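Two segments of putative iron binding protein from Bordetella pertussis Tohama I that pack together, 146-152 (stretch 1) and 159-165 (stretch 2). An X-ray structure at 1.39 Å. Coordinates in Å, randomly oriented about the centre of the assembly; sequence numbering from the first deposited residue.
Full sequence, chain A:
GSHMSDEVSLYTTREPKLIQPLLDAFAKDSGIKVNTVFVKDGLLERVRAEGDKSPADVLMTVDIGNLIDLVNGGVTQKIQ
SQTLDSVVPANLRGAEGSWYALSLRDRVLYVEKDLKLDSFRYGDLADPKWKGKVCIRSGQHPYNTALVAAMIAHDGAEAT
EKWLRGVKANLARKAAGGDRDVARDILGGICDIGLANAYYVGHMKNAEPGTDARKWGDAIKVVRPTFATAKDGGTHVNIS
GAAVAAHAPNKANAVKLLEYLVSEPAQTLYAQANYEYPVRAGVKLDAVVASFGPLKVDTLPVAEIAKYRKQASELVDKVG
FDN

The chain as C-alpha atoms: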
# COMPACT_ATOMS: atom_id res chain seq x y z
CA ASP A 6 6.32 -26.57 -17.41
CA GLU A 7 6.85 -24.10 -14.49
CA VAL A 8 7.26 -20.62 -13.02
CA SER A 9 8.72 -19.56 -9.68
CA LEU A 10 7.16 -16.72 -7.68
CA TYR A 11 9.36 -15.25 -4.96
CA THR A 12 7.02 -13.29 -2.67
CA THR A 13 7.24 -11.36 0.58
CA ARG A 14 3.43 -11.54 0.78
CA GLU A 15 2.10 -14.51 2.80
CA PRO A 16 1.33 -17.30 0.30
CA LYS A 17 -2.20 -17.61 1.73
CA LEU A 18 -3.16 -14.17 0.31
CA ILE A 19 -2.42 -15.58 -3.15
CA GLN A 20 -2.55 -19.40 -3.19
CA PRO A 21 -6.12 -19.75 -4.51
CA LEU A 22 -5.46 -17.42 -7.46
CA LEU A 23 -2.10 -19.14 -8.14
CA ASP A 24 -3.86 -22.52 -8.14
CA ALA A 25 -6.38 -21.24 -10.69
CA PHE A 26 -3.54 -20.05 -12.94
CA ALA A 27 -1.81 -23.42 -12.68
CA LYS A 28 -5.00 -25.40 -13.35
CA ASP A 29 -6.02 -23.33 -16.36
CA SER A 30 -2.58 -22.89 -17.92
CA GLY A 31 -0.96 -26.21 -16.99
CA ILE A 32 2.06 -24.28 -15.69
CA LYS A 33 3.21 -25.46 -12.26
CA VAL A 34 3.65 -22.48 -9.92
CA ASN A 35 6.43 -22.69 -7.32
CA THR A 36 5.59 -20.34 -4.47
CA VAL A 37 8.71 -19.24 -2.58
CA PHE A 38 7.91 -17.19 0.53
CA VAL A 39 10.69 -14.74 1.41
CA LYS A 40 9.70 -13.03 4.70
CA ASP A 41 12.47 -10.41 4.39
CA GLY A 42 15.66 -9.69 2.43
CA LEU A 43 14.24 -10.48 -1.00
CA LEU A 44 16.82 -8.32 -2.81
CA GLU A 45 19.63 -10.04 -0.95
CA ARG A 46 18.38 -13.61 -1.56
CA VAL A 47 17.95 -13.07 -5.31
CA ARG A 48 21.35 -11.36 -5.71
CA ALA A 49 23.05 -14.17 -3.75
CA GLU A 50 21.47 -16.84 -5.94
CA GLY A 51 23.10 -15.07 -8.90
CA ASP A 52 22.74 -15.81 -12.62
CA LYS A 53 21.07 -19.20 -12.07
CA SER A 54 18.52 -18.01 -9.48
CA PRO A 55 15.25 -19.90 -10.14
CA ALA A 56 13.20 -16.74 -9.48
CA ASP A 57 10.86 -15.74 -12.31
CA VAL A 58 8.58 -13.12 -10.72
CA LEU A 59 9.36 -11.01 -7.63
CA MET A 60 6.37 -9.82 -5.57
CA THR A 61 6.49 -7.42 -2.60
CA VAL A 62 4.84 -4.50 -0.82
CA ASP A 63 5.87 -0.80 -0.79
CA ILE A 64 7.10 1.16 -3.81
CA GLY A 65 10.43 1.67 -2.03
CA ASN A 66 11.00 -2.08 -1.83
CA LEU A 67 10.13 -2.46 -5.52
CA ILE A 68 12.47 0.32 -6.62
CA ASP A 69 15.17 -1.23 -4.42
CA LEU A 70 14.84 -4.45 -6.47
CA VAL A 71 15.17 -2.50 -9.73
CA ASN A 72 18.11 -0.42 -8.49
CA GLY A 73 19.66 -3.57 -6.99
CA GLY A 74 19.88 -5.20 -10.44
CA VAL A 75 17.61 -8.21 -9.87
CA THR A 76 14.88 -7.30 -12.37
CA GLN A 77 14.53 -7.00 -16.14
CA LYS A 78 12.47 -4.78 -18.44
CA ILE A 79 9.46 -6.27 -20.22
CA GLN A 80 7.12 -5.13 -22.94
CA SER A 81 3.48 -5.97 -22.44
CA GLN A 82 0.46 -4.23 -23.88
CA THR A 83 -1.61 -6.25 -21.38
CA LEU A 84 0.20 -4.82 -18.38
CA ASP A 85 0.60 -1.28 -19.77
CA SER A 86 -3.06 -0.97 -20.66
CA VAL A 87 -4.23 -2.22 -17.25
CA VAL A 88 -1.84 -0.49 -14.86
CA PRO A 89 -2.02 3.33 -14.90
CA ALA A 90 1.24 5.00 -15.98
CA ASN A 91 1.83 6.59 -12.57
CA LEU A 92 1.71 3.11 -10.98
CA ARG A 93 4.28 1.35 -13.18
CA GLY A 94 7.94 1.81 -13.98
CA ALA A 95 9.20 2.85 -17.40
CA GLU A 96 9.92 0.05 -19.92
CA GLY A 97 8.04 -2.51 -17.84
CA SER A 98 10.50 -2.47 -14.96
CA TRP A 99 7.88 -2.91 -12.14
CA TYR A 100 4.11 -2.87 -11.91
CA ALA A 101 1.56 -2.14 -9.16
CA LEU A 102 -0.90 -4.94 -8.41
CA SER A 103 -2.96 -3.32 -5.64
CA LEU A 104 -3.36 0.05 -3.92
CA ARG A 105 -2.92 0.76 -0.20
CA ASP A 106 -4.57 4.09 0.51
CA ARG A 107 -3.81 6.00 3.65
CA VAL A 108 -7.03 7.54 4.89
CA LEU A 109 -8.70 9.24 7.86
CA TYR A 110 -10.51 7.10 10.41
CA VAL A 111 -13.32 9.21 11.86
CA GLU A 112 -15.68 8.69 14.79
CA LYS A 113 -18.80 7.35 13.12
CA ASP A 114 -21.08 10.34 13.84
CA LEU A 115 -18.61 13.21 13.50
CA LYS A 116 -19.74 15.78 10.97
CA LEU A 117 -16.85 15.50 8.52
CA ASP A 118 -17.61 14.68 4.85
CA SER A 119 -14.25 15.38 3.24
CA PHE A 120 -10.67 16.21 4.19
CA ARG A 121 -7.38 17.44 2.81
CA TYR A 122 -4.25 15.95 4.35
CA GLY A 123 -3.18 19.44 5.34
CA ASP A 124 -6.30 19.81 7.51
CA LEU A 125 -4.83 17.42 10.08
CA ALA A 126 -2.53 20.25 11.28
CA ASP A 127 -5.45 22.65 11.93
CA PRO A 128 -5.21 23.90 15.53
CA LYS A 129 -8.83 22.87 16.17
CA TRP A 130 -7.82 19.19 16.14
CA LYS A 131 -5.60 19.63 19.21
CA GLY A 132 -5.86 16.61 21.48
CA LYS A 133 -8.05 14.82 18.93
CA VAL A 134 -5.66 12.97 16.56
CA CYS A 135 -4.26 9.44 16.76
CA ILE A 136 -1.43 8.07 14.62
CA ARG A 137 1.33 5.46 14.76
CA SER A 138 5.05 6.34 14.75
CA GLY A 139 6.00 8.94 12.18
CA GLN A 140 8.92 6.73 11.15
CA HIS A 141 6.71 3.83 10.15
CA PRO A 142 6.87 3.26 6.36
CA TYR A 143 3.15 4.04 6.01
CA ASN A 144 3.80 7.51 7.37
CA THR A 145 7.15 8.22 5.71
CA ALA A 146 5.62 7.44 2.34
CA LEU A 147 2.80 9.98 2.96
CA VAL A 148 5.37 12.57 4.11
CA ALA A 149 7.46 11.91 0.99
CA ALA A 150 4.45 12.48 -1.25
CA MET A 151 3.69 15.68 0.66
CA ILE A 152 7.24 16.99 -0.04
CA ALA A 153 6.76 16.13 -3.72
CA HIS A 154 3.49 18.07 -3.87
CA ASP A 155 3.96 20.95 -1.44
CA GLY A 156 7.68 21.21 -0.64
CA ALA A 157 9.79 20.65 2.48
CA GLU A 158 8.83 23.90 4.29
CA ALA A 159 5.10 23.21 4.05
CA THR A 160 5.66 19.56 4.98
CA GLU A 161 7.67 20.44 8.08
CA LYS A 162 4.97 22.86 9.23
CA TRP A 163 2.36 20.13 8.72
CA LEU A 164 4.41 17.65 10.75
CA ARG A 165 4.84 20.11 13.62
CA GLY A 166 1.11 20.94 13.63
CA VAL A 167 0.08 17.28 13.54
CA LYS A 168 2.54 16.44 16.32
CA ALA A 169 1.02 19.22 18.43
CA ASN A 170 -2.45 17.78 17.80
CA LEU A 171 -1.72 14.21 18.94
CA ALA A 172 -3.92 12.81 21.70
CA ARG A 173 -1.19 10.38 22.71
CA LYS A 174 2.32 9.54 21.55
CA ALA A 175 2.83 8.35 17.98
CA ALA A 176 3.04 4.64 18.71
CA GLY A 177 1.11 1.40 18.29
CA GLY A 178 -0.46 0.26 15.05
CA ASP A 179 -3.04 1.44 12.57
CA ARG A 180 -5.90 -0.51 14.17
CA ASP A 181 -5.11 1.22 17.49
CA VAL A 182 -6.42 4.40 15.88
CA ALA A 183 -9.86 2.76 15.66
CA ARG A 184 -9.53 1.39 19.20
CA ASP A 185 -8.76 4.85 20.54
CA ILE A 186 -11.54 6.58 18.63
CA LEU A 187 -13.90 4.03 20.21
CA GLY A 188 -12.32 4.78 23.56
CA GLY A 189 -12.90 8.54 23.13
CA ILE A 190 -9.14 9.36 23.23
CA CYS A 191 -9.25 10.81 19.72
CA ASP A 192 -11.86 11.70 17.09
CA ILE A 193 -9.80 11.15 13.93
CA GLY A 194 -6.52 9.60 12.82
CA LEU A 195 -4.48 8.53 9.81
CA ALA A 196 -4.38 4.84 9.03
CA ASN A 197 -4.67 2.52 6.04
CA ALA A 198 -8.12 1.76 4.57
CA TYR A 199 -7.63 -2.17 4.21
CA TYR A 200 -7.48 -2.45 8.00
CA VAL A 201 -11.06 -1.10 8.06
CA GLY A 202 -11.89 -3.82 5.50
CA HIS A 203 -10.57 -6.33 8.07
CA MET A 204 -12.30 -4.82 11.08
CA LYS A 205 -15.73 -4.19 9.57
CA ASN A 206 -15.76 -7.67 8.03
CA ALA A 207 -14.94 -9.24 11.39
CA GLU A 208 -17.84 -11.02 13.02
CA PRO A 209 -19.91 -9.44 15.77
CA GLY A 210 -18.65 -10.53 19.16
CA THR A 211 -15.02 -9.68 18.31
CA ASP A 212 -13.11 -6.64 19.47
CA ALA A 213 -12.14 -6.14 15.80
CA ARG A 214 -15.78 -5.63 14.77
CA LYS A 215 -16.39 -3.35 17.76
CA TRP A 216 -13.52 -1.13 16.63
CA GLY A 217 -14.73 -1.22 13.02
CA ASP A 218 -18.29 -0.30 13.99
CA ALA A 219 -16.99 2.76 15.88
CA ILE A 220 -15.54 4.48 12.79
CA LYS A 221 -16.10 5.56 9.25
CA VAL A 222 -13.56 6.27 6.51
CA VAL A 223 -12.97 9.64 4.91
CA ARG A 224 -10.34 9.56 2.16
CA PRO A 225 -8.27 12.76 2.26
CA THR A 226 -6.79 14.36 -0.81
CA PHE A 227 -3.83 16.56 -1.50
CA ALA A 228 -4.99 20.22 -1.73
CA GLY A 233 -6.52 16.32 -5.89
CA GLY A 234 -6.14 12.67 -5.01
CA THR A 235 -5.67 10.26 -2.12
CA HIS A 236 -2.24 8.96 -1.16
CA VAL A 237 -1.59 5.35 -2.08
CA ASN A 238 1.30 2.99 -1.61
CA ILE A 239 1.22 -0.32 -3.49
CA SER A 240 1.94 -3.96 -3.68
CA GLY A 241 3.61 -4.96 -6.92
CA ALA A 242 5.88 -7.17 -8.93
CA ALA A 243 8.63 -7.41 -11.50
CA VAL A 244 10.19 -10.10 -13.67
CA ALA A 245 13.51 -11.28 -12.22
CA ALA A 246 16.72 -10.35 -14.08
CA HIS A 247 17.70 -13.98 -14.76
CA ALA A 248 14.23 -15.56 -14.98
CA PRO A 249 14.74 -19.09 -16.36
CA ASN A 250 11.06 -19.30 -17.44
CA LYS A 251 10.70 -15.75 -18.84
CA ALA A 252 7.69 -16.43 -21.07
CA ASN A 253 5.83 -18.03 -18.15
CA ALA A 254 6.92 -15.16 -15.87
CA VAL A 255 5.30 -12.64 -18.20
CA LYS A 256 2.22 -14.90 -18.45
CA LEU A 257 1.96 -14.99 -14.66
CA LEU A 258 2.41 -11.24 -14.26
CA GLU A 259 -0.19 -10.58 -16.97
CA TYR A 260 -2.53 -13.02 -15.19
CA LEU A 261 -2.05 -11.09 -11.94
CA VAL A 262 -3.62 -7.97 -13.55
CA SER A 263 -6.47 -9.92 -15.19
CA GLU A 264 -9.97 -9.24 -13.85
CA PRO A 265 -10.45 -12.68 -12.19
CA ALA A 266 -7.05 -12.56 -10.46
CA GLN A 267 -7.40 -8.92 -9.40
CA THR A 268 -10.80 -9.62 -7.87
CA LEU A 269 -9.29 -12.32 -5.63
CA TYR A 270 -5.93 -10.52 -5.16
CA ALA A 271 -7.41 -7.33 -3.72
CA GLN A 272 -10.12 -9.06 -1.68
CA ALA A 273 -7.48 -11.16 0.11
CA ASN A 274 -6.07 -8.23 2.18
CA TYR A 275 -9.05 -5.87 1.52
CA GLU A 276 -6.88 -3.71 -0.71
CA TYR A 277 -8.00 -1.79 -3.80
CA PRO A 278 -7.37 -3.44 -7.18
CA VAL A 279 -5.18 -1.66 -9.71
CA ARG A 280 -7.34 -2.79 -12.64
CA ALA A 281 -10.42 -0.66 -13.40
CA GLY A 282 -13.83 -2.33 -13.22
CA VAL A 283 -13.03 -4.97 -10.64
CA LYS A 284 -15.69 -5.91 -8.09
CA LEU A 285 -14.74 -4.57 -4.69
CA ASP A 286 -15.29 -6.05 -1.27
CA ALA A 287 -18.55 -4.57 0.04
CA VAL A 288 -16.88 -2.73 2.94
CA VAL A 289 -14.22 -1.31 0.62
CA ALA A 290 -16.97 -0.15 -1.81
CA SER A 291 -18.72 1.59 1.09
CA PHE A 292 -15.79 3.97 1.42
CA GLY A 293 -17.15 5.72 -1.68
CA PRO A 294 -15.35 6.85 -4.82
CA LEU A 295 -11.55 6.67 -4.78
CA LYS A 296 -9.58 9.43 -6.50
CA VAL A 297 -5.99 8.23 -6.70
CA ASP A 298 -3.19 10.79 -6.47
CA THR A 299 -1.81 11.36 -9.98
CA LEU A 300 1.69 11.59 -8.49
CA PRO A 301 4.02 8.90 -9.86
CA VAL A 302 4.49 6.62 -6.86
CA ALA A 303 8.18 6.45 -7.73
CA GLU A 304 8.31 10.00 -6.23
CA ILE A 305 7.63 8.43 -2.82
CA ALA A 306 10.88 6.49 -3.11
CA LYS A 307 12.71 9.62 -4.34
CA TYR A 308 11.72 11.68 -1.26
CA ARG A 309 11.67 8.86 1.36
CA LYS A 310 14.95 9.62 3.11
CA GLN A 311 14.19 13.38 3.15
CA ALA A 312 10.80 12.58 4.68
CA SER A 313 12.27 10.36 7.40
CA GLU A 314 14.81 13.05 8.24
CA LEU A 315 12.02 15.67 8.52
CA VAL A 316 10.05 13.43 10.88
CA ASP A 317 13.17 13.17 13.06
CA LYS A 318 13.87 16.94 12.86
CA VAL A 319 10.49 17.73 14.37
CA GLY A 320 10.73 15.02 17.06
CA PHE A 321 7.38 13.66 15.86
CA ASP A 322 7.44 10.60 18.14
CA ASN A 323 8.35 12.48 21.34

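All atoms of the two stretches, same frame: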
# COMPACT_ATOMS: atom_id res chain seq x y z
N ALA A 146 6.05 7.35 3.72
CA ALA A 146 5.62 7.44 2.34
C ALA A 146 4.67 8.63 2.13
O ALA A 146 4.75 9.31 1.11
CB ALA A 146 4.95 6.16 1.90
N LEU A 147 3.75 8.87 3.08
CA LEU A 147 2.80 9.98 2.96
C LEU A 147 3.56 11.31 3.03
O LEU A 147 3.30 12.22 2.27
CB LEU A 147 1.73 9.89 4.08
CG LEU A 147 0.75 11.07 4.17
CD1 LEU A 147 -0.07 11.21 2.92
CD2 LEU A 147 -0.15 10.94 5.41
N VAL A 148 4.51 11.39 3.96
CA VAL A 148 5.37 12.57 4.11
C VAL A 148 6.17 12.83 2.84
O VAL A 148 6.29 13.96 2.39
CB VAL A 148 6.27 12.46 5.36
CG1 VAL A 148 7.25 13.65 5.47
CG2 VAL A 148 5.37 12.39 6.61
N ALA A 149 6.70 11.78 2.24
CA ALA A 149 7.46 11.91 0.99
C ALA A 149 6.59 12.45 -0.14
O ALA A 149 6.99 13.34 -0.89
CB ALA A 149 8.09 10.58 0.59
N ALA A 150 5.36 11.96 -0.25
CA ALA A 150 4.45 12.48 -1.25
C ALA A 150 4.11 13.94 -0.98
O ALA A 150 3.97 14.75 -1.89
CB ALA A 150 3.18 11.64 -1.29
N MET A 151 3.97 14.30 0.30
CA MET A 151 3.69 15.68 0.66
C MET A 151 4.85 16.61 0.26
O MET A 151 4.62 17.71 -0.20
CB MET A 151 3.37 15.82 2.16
CG MET A 151 2.84 17.21 2.54
SD MET A 151 2.31 17.29 4.27
CE MET A 151 0.75 16.41 4.21
N ILE A 152 6.09 16.17 0.43
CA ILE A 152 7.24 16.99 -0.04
C ILE A 152 7.14 17.16 -1.55
O ILE A 152 7.31 18.26 -2.07
CB ILE A 152 8.58 16.37 0.36
CG1 ILE A 152 8.71 16.28 1.89
CG2 ILE A 152 9.75 17.17 -0.23
CD1 ILE A 152 9.86 15.47 2.37
N ALA A 159 6.50 23.45 3.74
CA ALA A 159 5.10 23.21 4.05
C ALA A 159 4.97 21.88 4.79
O ALA A 159 4.19 21.76 5.72
CB ALA A 159 4.25 23.19 2.80
N THR A 160 5.75 20.89 4.38
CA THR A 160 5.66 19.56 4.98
C THR A 160 6.13 19.57 6.43
O THR A 160 5.51 18.96 7.31
CB THR A 160 6.45 18.54 4.16
OG1 THR A 160 5.89 18.47 2.85
CG2 THR A 160 6.32 17.13 4.76
N GLU A 161 7.20 20.31 6.72
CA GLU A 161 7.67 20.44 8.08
C GLU A 161 6.63 21.11 8.98
O GLU A 161 6.40 20.67 10.12
CB GLU A 161 8.98 21.25 8.10
CG GLU A 161 9.52 21.42 9.49
CD GLU A 161 10.80 22.20 9.56
OE1 GLU A 161 11.08 22.70 10.68
OE2 GLU A 161 11.51 22.29 8.53
N LYS A 162 6.00 22.15 8.47
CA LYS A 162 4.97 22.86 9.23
C LYS A 162 3.80 21.93 9.52
O LYS A 162 3.27 21.94 10.61
CB LYS A 162 4.52 24.11 8.48
CG LYS A 162 3.27 24.78 9.02
CD LYS A 162 3.11 26.21 8.47
CE LYS A 162 2.33 27.04 9.44
NZ LYS A 162 3.19 27.76 10.43
N TRP A 163 3.40 21.13 8.52
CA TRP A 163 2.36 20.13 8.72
C TRP A 163 2.74 19.15 9.81
O TRP A 163 1.96 18.89 10.71
CB TRP A 163 2.10 19.40 7.41
CG TRP A 163 0.97 18.41 7.48
CD1 TRP A 163 -0.34 18.70 7.44
CD2 TRP A 163 1.07 16.99 7.63
NE1 TRP A 163 -1.09 17.55 7.53
CE2 TRP A 163 -0.24 16.48 7.64
CE3 TRP A 163 2.15 16.09 7.72
CZ2 TRP A 163 -0.52 15.11 7.74
CZ3 TRP A 163 1.87 14.74 7.84
CH2 TRP A 163 0.55 14.27 7.83
N LEU A 164 3.94 18.60 9.74
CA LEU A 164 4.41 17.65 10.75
C LEU A 164 4.37 18.24 12.15
O LEU A 164 3.93 17.58 13.09
CB LEU A 164 5.81 17.14 10.43
CG LEU A 164 5.88 16.12 9.29
CD1 LEU A 164 7.31 15.96 8.83
CD2 LEU A 164 5.26 14.78 9.74
N ARG A 165 4.84 19.47 12.31
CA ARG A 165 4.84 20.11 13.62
C ARG A 165 3.40 20.34 14.14
O ARG A 165 3.13 20.13 15.31
CB ARG A 165 5.59 21.43 13.58
CG ARG A 165 7.07 21.32 13.45
CD ARG A 165 7.76 22.69 13.58
NE ARG A 165 9.14 22.61 13.14
CZ ARG A 165 10.11 22.08 13.85
NH1 ARG A 165 9.91 21.63 15.08
NH2 ARG A 165 11.34 22.00 13.35

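Two helices that follow one another closely in sequence often pack through a few residues spaced three or four apart, each helix offering a ridge that settles into a hollow on its neighbour. Residues 146-152 and 159-165 of this putative iron binding protein illustrate the principle on a small scale. Both stretches are helical throughout and belong to longer helices. Their axes approach to 9.6 Å, and their N-to-C directions make an angle of 140°, so the pair runs roughly antiparallel but well splayed. The backbones come nearest where the CA atoms of Ile-152 and Thr-160 lie 5.9 Å apart, and the helices diverge from there. Side-chain size follows this wedge: a small threonine occupies the narrow end, and a tryptophan fills the wider space one turn further along.

Each helix makes its own regular backbone hydrogen bonds, such as Met-151 N to Leu-147 O (2.9 Å) and Leu-164 N to Thr-160 O (2.9 Å). No hydrogen bond crosses between the two stretches; what joins them is shape, with 343 Å² of surface buried in total.

At the narrow end, Thr-160 points toward the first helix and sits against Val-148, Met-151 and Ile-152. Its methyl CG2 meets Val-148 CG1 at 3.7 Å, an ordinary apolar contact. Its hydroxyl nestles close to the backbone, with Thr-160 OG1 3.3 Å from Ile-152 N and also 3.3 Å from Met-151 CG. The approach to Ile-152 N is close, but its angle is too poor for a hydrogen bond, and that amide is already bonded to Val-148 O at 3.0 Å. The threonine hydroxyl finds its hydrogen bond elsewhere in the structure. A short side chain thus sits where the backbones come nearest.

Met-151 is the matching bump from the other side. It points toward the second helix and reaches out with chi1 and chi2 both t, before chi3, in the m well, turns its terminal methyl over the indole of Trp-163. Met-151 CE lies 3.6 Å from the centroid of the five-membered ring and only 18° off the ring normal, a CH-pi contact over the face in which a slightly polarised methyl meets the aromatic electrons. Met-151 SD lies 4.0 Å from the same centroid, in an oblique sulfur-aromatic approach. The flexible thioether therefore lies along the space between Thr-160 and the indole.

Trp-163 itself extends its six-membered ring toward the earlier turn of the first helix. There Leu-147 CD2 comes within 4.2 Å of Trp-163 CH2, and Val-148 CG2 within 4.4 Å of Trp-163 CZ3, both obliquely. Val-148 is the versatile piece: while CG1 touches the threonine methyl, CG2 also meets Leu-164 CD2 at 3.9 Å.

On the second helix, Glu-161 points away from this interface. There Arg-165 NH2 forms a salt bridge with Glu-161 OE1 at 2.8 Å, one turn back, leaving the shared surface to the threonine and the apolar residues.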